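Local coordinates for protein flavodoxin (Fusobacterium nucleatum, PDB 6OHK) that binds flavin mononucleotide and probably donates electrons to a number of redox enzymes, at residues I46-T58 and I78-G91. The protein carries 1 engineered substitution. Sequence-based numbering, arbitrary orientation.
Sequences IENFENLILVTPT and IDFTGKVVGLVGLG. With FMN (flavin mononucleotide), chain B.
Leu54 meets two residues of the neighbouring strand on one face of the sheet. Its CD1 rests on Val85 CG1 at 3.8 Å, and its CB faces Leu87 CD2. On the same face Leu52 CD1 touches both Lys83 CD and Phe80 CE2, its side chain crossing that of Phe80 at about a right angle. With CG2 anti to the backbone N, Ile46 turns this methyl onto Phe80 CZ at 3.8 Å and extends the patch. On the other face Val55 CG1 packs against Val88 CB and Leu90 CD1, while Ile53 CG2 touches Val88 CG2.

Strands 51-58 and 84-90 run parallel, 22° apart. Seven backbone hydrogen bonds join them, from Val84 N to Glu50 O through to Leu90 N to Thr56 O. At one end the bent chain of Lys83 (chi4 -58°) brings NZ to two backbone carbonyls. NZ is 2.8 Å from Phe49 O and 3.0 Å from Glu47 O, above both carbonyl planes. At the other end Thr58 OG1 donates to Leu90 O at 2.9 Å. Thr58 O accepts from FMN O2' at 2.7 Å, and Pro57 CB lies 3.3 Å from FMN O5'.

The pair lies within the parallel core of the flavodoxin sheet. Strand 7-11 flanks 51-58 on its far edge, and strands 117-118 and 139-145 pair with 84-90. Helix 154-166 packs on Ile53 and Val88, and helix 17-28 on Val55, Pro57 and Leu90.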
ATOM      1  N   ILE A  46     -10.644   8.287   3.848  1.00 10.20           N
ATOM      2  CA  ILE A  46      -9.551   7.753   4.648  1.00 10.59           C
ATOM      3  C   ILE A  46      -9.714   8.153   6.105  1.00 10.95           C
ATOM      4  O   ILE A  46      -9.323   7.410   7.013  1.00 12.29           O
ATOM      5  CB  ILE A  46      -8.207   8.207   4.032  1.00 11.23           C
ATOM      6  CG1 ILE A  46      -7.987   7.464   2.723  1.00 12.69           C
ATOM      7  CG2 ILE A  46      -7.031   8.019   5.011  1.00 13.66           C
ATOM      8  CD1 ILE A  46      -6.745   7.805   1.896  1.00 13.94           C
ATOM      9  N   GLU A  47     -10.293   9.331   6.365  1.00 11.69           N
ATOM     10  CA  GLU A  47     -10.523   9.796   7.734  1.00 13.41           C
ATOM     11  C   GLU A  47     -11.385   8.830   8.535  1.00 13.42           C
ATOM     12  O   GLU A  47     -11.300   8.812   9.781  1.00 14.31           O
ATOM     13  CB  GLU A  47     -11.203  11.163   7.691  1.00 18.44           C
ATOM     14  CG  GLU A  47     -10.862  12.157   8.781  1.00 39.08           C
ATOM     15  CD  GLU A  47     -11.200  13.571   8.320  1.00 57.88           C
ATOM     16  OE1 GLU A  47     -10.274  14.408   8.165  1.00 49.44           O
ATOM     17  OE2 GLU A  47     -12.398  13.823   8.058  1.00 57.87           O
ATOM     18  N   ASN A  48     -12.237   8.055   7.875  1.00 12.26           N
ATOM     19  CA  ASN A  48     -13.278   7.264   8.519  1.00 13.51           C
ATOM     20  C   ASN A  48     -12.814   5.911   9.046  1.00 13.83           C
ATOM     21  O   ASN A  48     -13.629   5.211   9.665  1.00 15.77           O
ATOM     22  CB  ASN A  48     -14.405   7.017   7.522  1.00 15.46           C
ATOM     23  CG  ASN A  48     -15.066   8.294   7.075  1.00 17.83           C
ATOM     24  OD1 ASN A  48     -14.998   9.315   7.757  1.00 22.65           O
ATOM     25  ND2 ASN A  48     -15.726   8.235   5.921  1.00 20.80           N
ATOM     26  N   PHE A  49     -11.563   5.514   8.825  1.00 11.31           N
ATOM     27  CA  PHE A  49     -11.091   4.195   9.186  1.00 11.85           C
ATOM     28  C   PHE A  49      -9.886   4.308  10.093  1.00 12.65           C
ATOM     29  O   PHE A  49      -9.035   5.186   9.930  1.00 14.57           O
ATOM     30  CB  PHE A  49     -10.688   3.417   7.922  1.00 11.60           C
ATOM     31  CG  PHE A  49     -11.820   3.239   6.982  1.00 11.20           C
ATOM     32  CD1 PHE A  49     -12.669   2.174   7.129  1.00 13.57           C
ATOM     33  CD2 PHE A  49     -12.104   4.167   5.998  1.00 10.87           C
ATOM     34  CE1 PHE A  49     -13.763   2.018   6.318  1.00 15.60           C
ATOM     35  CE2 PHE A  49     -13.181   4.039   5.200  1.00 12.27           C
ATOM     36  CZ  PHE A  49     -14.019   2.972   5.340  1.00 14.56           C
ATOM     37  N   GLU A  50      -9.778   3.359  11.015  1.00 10.98           N
ATOM     38  CA  GLU A  50      -8.588   3.222  11.837  1.00 10.51           C
ATOM     39  C   GLU A  50      -7.597   2.243  11.263  1.00 10.20           C
ATOM     40  O   GLU A  50      -6.422   2.314  11.611  1.00 12.80           O
ATOM     41  CB  GLU A  50      -8.962   2.800  13.261  1.00 14.07           C
ATOM     42  CG  GLU A  50      -9.909   3.835  13.947  1.00 23.05           C
ATOM     43  CD  GLU A  50     -10.131   3.572  15.434  1.00 48.86           C
ATOM     44  OE1 GLU A  50      -9.347   2.812  16.043  1.00 37.59           O
ATOM     45  OE2 GLU A  50     -11.096   4.139  15.993  1.00 58.12           O
ATOM     46  N   ASN A  51      -8.067   1.292  10.477  1.00  9.39           N
ATOM     47  CA  ASN A  51      -7.239   0.310   9.810  1.00  9.26           C
ATOM     48  C   ASN A  51      -7.302   0.601   8.321  1.00  8.54           C
ATOM     49  O   ASN A  51      -8.401   0.689   7.768  1.00  9.42           O
ATOM     50  CB  ASN A  51      -7.799  -1.093  10.048  1.00 10.31           C
ATOM     51  CG  ASN A  51      -7.777  -1.492  11.502  1.00 10.09           C
ATOM     52  OD1 ASN A  51      -6.875  -1.096  12.235  1.00 11.05           O
ATOM     53  ND2 ASN A  51      -8.760  -2.294  11.920  1.00 11.02           N
ATOM     54  N   LEU A  52      -6.147   0.753   7.671  1.00  7.98           N
ATOM     55  CA  LEU A  52      -6.077   1.166   6.275  1.00  8.16           C
ATOM     56  C   LEU A  52      -5.084   0.327   5.505  1.00  7.50           C
ATOM     57  O   LEU A  52      -4.021  -0.034   6.010  1.00  8.61           O
ATOM     58  CB  LEU A  52      -5.600   2.611   6.209  1.00  8.29           C
ATOM     59  CG  LEU A  52      -6.605   3.665   6.658  1.00  9.79           C
ATOM     60  CD1 LEU A  52      -5.899   4.982   6.917  1.00 12.76           C
ATOM     61  CD2 LEU A  52      -7.693   3.873   5.622  1.00 10.04           C
ATOM     62  N   ILE A  53      -5.434   0.056   4.255  1.00  7.88           N
ATOM     63  CA  ILE A  53      -4.512  -0.491   3.259  1.00  7.21           C
ATOM     64  C   ILE A  53      -4.537   0.444   2.063  1.00  7.24           C
ATOM     65  O   ILE A  53      -5.600   0.647   1.458  1.00  8.22           O
ATOM     66  CB  ILE A  53      -4.926  -1.910   2.852  1.00  7.50           C
ATOM     67  CG1 ILE A  53      -4.885  -2.853   4.052  1.00  8.60           C
ATOM     68  CG2 ILE A  53      -4.044  -2.412   1.692  1.00  9.11           C
ATOM     69  CD1 ILE A  53      -5.452  -4.241   3.772  1.00  9.74           C
ATOM     70  N   LEU A  54      -3.403   1.048   1.743  1.00  7.37           N
ATOM     71  CA  LEU A  54      -3.286   2.018   0.651  1.00  7.15           C
ATOM     72  C   LEU A  54      -2.422   1.405  -0.430  1.00  7.52           C
ATOM     73  O   LEU A  54      -1.322   0.935  -0.146  1.00  8.54           O
ATOM     74  CB  LEU A  54      -2.646   3.321   1.143  1.00  8.01           C
ATOM     75  CG  LEU A  54      -3.197   3.896   2.447  1.00  8.86           C
ATOM     76  CD1 LEU A  54      -2.494   5.219   2.735  1.00 10.58           C
ATOM     77  CD2 LEU A  54      -4.699   4.092   2.449  1.00  8.50           C
ATOM     78  N   VAL A  55      -2.936   1.366  -1.653  1.00  7.01           N
ATOM     79  CA  VAL A  55      -2.346   0.608  -2.758  1.00  7.88           C
ATOM     80  C   VAL A  55      -2.114   1.533  -3.940  1.00  7.86           C
ATOM     81  O   VAL A  55      -3.019   2.253  -4.366  1.00  8.13           O
ATOM     82  CB  VAL A  55      -3.284  -0.533  -3.183  1.00  8.71           C
ATOM     83  CG1 VAL A  55      -2.604  -1.406  -4.229  1.00  9.64           C
ATOM     84  CG2 VAL A  55      -3.787  -1.339  -1.994  1.00  8.85           C
ATOM     85  N   THR A  56      -0.915   1.498  -4.500  1.00  7.69           N
ATOM     86  CA  THR A  56      -0.652   2.255  -5.723  1.00  7.61           C
ATOM     87  C   THR A  56       0.349   1.551  -6.628  1.00  8.45           C
ATOM     88  O   THR A  56       1.355   1.035  -6.145  1.00  8.76           O
ATOM     89  CB  THR A  56      -0.163   3.687  -5.422  1.00  9.36           C
ATOM     90  OG1 THR A  56      -0.101   4.448  -6.640  1.00  9.02           O
ATOM     91  CG2 THR A  56       1.201   3.702  -4.722  1.00 10.44           C
ATOM     92  N   PRO A  57       0.123   1.566  -7.938  1.00  7.80           N
ATOM     93  CA  PRO A  57       1.215   1.333  -8.883  1.00  7.79           C
ATOM     94  C   PRO A  57       2.134   2.537  -8.928  1.00  7.84           C
ATOM     95  O   PRO A  57       1.857   3.601  -8.397  1.00  9.39           O
ATOM     96  CB  PRO A  57       0.474   1.136 -10.199  1.00  9.57           C
ATOM     97  CG  PRO A  57      -0.716   2.080 -10.077  1.00  8.87           C
ATOM     98  CD  PRO A  57      -1.124   1.979  -8.617  1.00  9.16           C
ATOM     99  N   THR A  58       3.259   2.380  -9.599  1.00  9.54           N
ATOM    100  CA  THR A  58       4.276   3.422  -9.699  1.00  8.84           C
ATOM    101  C   THR A  58       4.374   3.879 -11.145  1.00  9.79           C
ATOM    102  O   THR A  58       4.389   3.060 -12.071  1.00 10.15           O
ATOM    103  CB  THR A  58       5.615   2.846  -9.299  1.00 10.39           C
ATOM    104  OG1 THR A  58       5.455   2.016  -8.148  1.00 18.86           O
ATOM    105  CG2 THR A  58       6.678   3.904  -9.129  1.00 11.41           C
ATOM    106  N   ILE A  78      -5.411  15.095   6.843  1.00 14.19           N
ATOM    107  CA  ILE A  78      -6.007  14.111   7.730  1.00 13.66           C
ATOM    108  C   ILE A  78      -5.093  13.873   8.920  1.00 14.21           C
ATOM    109  O   ILE A  78      -3.869  13.791   8.779  1.00 14.43           O
ATOM    110  CB  ILE A  78      -6.238  12.812   6.938  1.00 13.13           C
ATOM    111  CG1 ILE A  78      -7.238  13.068   5.816  1.00 16.70           C
ATOM    112  CG2 ILE A  78      -6.699  11.660   7.854  1.00 17.72           C
ATOM    113  CD1 ILE A  78      -7.449  11.888   4.878  1.00 17.39           C
ATOM    114  N   ASP A  79      -5.694  13.729  10.095  1.00 14.51           N
ATOM    115  CA  ASP A  79      -4.964  13.350  11.290  1.00 14.09           C
ATOM    116  C   ASP A  79      -4.896  11.829  11.326  1.00 12.43           C
ATOM    117  O   ASP A  79      -5.927  11.165  11.454  1.00 14.57           O
ATOM    118  CB  ASP A  79      -5.691  13.871  12.527  1.00 16.62           C
ATOM    119  CG  ASP A  79      -4.906  13.668  13.783  1.00 20.38           C
ATOM    120  OD1 ASP A  79      -3.815  13.090  13.743  1.00 17.57           O
ATOM    121  OD2 ASP A  79      -5.389  14.114  14.860  1.00 24.39           O
ATOM    122  N   PHE A  80      -3.701  11.273  11.177  1.00 11.79           N
ATOM    123  CA  PHE A  80      -3.511   9.824  11.180  1.00 10.92           C
ATOM    124  C   PHE A  80      -3.211   9.256  12.565  1.00 11.27           C
ATOM    125  O   PHE A  80      -2.966   8.055  12.692  1.00 10.63           O
ATOM    126  CB  PHE A  80      -2.399   9.412  10.190  1.00 10.94           C
ATOM    127  CG  PHE A  80      -2.829   9.396   8.755  1.00 10.72           C
ATOM    128  CD1 PHE A  80      -2.884  10.565   8.013  1.00 11.29           C
ATOM    129  CD2 PHE A  80      -3.181   8.200   8.137  1.00 11.05           C
ATOM    130  CE1 PHE A  80      -3.275  10.538   6.673  1.00 11.76           C
ATOM    131  CE2 PHE A  80      -3.599   8.185   6.822  1.00 11.66           C
ATOM    132  CZ  PHE A  80      -3.630   9.341   6.095  1.00 12.10           C
ATOM    133  N   THR A  81      -3.293  10.081  13.618  1.00 13.00           N
ATOM    134  CA  THR A  81      -3.088   9.592  14.982  1.00 12.52           C
ATOM    135  C   THR A  81      -4.010   8.424  15.249  1.00 11.36           C
ATOM    136  O   THR A  81      -5.196   8.498  14.965  1.00 13.68           O
ATOM    137  CB  THR A  81      -3.359  10.714  15.985  1.00 13.93           C
ATOM    138  OG1 THR A  81      -2.464  11.788  15.705  1.00 17.63           O
ATOM    139  CG2 THR A  81      -3.123  10.220  17.410  1.00 18.24           C
ATOM    140  N   GLY A  82      -3.466   7.340  15.770  1.00 13.00           N
ATOM    141  CA  GLY A  82      -4.262   6.179  16.089  1.00 14.16           C
ATOM    142  C   GLY A  82      -4.556   5.259  14.925  1.00 13.67           C
ATOM    143  O   GLY A  82      -5.087   4.164  15.150  1.00 15.35           O
ATOM    144  N   LYS A  83      -4.221   5.651  13.701  1.00 10.68           N
ATOM    145  CA  LYS A  83      -4.445   4.814  12.536  1.00 10.30           C
ATOM    146  C   LYS A  83      -3.280   3.886  12.304  1.00 10.13           C
ATOM    147  O   LYS A  83      -2.129   4.201  12.604  1.00 11.58           O
ATOM    148  CB  LYS A  83      -4.736   5.648  11.298  1.00 11.54           C
ATOM    149  CG  LYS A  83      -5.930   6.588  11.456  1.00 12.35           C
ATOM    150  CD  LYS A  83      -6.314   7.134  10.079  1.00 13.70           C
ATOM    151  CE  LYS A  83      -7.363   8.243  10.143  1.00 16.53           C
ATOM    152  NZ  LYS A  83      -8.617   7.794  10.813  1.00 17.46           N
ATOM    153  N   VAL A  84      -3.599   2.720  11.754  1.00 10.09           N
ATOM    154  CA  VAL A  84      -2.645   1.674  11.449  1.00  9.54           C
ATOM    155  C   VAL A  84      -2.754   1.405   9.957  1.00  9.00           C
ATOM    156  O   VAL A  84      -3.841   1.075   9.461  1.00  9.89           O
ATOM    157  CB  VAL A  84      -2.969   0.408  12.250  1.00 10.12           C
ATOM    158  CG1 VAL A  84      -1.947  -0.668  11.954  1.00 11.72           C
ATOM    159  CG2 VAL A  84      -3.007   0.719  13.744  1.00 12.30           C
ATOM    160  N   VAL A  85      -1.648   1.572   9.231  1.00  8.63           N
ATOM    161  CA  VAL A  85      -1.675   1.619   7.772  1.00  8.11           C
ATOM    162  C   VAL A  85      -0.686   0.627   7.192  1.00  8.34           C
ATOM    163  O   VAL A  85       0.501   0.640   7.568  1.00  9.77           O
ATOM    164  CB  VAL A  85      -1.320   3.028   7.302  1.00  9.03           C
ATOM    165  CG1 VAL A  85      -1.439   3.152   5.806  1.00 11.64           C
ATOM    166  CG2 VAL A  85      -2.178   4.066   8.005  1.00 11.63           C
ATOM    167  N   GLY A  86      -1.146  -0.186   6.257  1.00  7.93           N
ATOM    168  CA  GLY A  86      -0.269  -0.971   5.400  1.00  8.52           C
ATOM    169  C   GLY A  86      -0.252  -0.389   3.999  1.00  7.62           C
ATOM    170  O   GLY A  86      -1.296   0.027   3.489  1.00  8.50           O
ATOM    171  N   LEU A  87       0.927  -0.365   3.382  1.00  7.44           N
ATOM    172  CA  LEU A  87       1.143   0.171   2.049  1.00  7.16           C
ATOM    173  C   LEU A  87       1.482  -0.952   1.092  1.00  7.56           C
ATOM    174  O   LEU A  87       2.297  -1.830   1.428  1.00  8.66           O
ATOM    175  CB  LEU A  87       2.302   1.160   2.096  1.00  8.63           C
ATOM    176  CG  LEU A  87       2.157   2.279   3.089  1.00  8.79           C
ATOM    177  CD1 LEU A  87       3.453   3.103   3.107  1.00  9.87           C
ATOM    178  CD2 LEU A  87       0.969   3.174   2.785  1.00 10.24           C
ATOM    179  N   VAL A  88       0.864  -0.919  -0.085  1.00  7.87           N
ATOM    180  CA  VAL A  88       1.122  -1.886  -1.149  1.00  8.41           C
ATOM    181  C   VAL A  88       1.535  -1.128  -2.395  1.00  7.71           C
ATOM    182  O   VAL A  88       0.796  -0.263  -2.860  1.00  8.66           O
ATOM    183  CB  VAL A  88      -0.110  -2.753  -1.444  1.00  8.59           C
ATOM    184  CG1 VAL A  88       0.228  -3.798  -2.533  1.00  9.83           C
ATOM    185  CG2 VAL A  88      -0.591  -3.443  -0.161  1.00  9.24           C
ATOM    186  N   GLY A  89       2.682  -1.477  -2.959  1.00  8.06           N
ATOM    187  CA  GLY A  89       3.112  -0.947  -4.236  1.00  8.80           C
ATOM    188  C   GLY A  89       3.093  -2.015  -5.305  1.00  9.34           C
ATOM    189  O   GLY A  89       3.337  -3.191  -5.026  1.00 10.25           O
ATOM    190  N   LEU A  90       2.833  -1.601  -6.541  1.00  9.10           N
ATOM    191  CA  LEU A  90       3.058  -2.416  -7.740  1.00  9.21           C
ATOM    192  C   LEU A  90       4.071  -1.697  -8.599  1.00  9.55           C
ATOM    193  O   LEU A  90       4.036  -0.469  -8.718  1.00  9.83           O
ATOM    194  CB  LEU A  90       1.808  -2.553  -8.563  1.00 10.63           C
ATOM    195  CG  LEU A  90       0.766  -3.549  -8.076  1.00 10.94           C
ATOM    196  CD1 LEU A  90      -0.084  -2.965  -6.986  1.00 14.06           C
ATOM    197  CD2 LEU A  90      -0.113  -3.906  -9.231  1.00 13.73           C
ATOM    198  N   GLY A  91       4.997  -2.466  -9.165  1.00  8.95           N
ATOM    199  CA  GLY A  91       5.999  -1.889 -10.040  1.00  9.67           C
ATOM    200  C   GLY A  91       6.689  -2.954 -10.867  1.00  9.39           C
ATOM    201  O   GLY A  91       6.234  -4.093 -10.959  1.00 11.00           O
TER
HETATM  202  N1  FMN B 201       7.196   0.569 -11.958  1.00  9.33           N
HETATM  203  C2  FMN B 201       8.092   0.911 -10.933  1.00 10.02           C
HETATM  204  O2  FMN B 201       8.377   0.140 -10.079  1.00 10.44           O
HETATM  205  N3  FMN B 201       8.682   2.222 -10.975  1.00 10.07           N
HETATM  206  C4  FMN B 201       8.442   3.167 -11.936  1.00 10.98           C
HETATM  207  O4  FMN B 201       8.998   4.242 -11.849  1.00 11.46           O
HETATM  208  C4A FMN B 201       7.547   2.788 -12.972  1.00  9.96           C
HETATM  209  N5  FMN B 201       7.271   3.702 -13.986  1.00 12.37           N
HETATM  210  C5A FMN B 201       6.420   3.233 -15.026  1.00 11.08           C
HETATM  211  C6  FMN B 201       6.217   4.069 -16.140  1.00 12.84           C
HETATM  212  C7  FMN B 201       5.385   3.662 -17.163  1.00 13.43           C
HETATM  213  C7M FMN B 201       5.187   4.703 -18.276  1.00 19.64           C
HETATM  214  C8  FMN B 201       4.830   2.390 -17.150  1.00 12.81           C
HETATM  215  C8M FMN B 201       3.893   2.002 -18.275  1.00 15.14           C
HETATM  216  C9  FMN B 201       5.035   1.559 -16.051  1.00 11.64           C
HETATM  217  C9A FMN B 201       5.844   1.969 -15.022  1.00  9.60           C
HETATM  218  N10 FMN B 201       6.049   1.088 -13.884  1.00  9.23           N
HETATM  219  C10 FMN B 201       6.942   1.506 -12.921  1.00  9.38           C
HETATM  220  C1' FMN B 201       5.428  -0.234 -13.835  1.00  9.92           C
HETATM  221  C2' FMN B 201       3.936  -0.143 -13.394  1.00  8.73           C
HETATM  222  O2' FMN B 201       3.789   0.450 -12.117  1.00  9.39           O
HETATM  223  C3' FMN B 201       3.360  -1.569 -13.312  1.00  8.80           C
HETATM  224  O3' FMN B 201       3.293  -2.069 -14.632  1.00 10.43           O
HETATM  225  C4' FMN B 201       2.004  -1.719 -12.625  1.00  9.44           C
HETATM  226  O4' FMN B 201       1.715  -3.108 -12.513  1.00 10.72           O
HETATM  227  C5' FMN B 201       0.874  -1.021 -13.372  1.00  8.72           C
HETATM  228  O5' FMN B 201      -0.280  -1.073 -12.549  1.00  9.05           O
HETATM  229  P   FMN B 201      -1.715  -0.650 -13.138  1.00  8.55           P
HETATM  230  O1P FMN B 201      -2.647  -0.872 -11.968  1.00  8.39           O
HETATM  231  O2P FMN B 201      -1.699   0.766 -13.602  1.00  9.13           O
HETATM  232  O3P FMN B 201      -2.018  -1.599 -14.304  1.00  9.31           O
HETATM  233  O   HOH W   1      -8.593  14.113  10.355  1.00 26.51           O
HETATM  234  O   HOH W   2      -7.313   4.080  16.810  1.00 32.35           O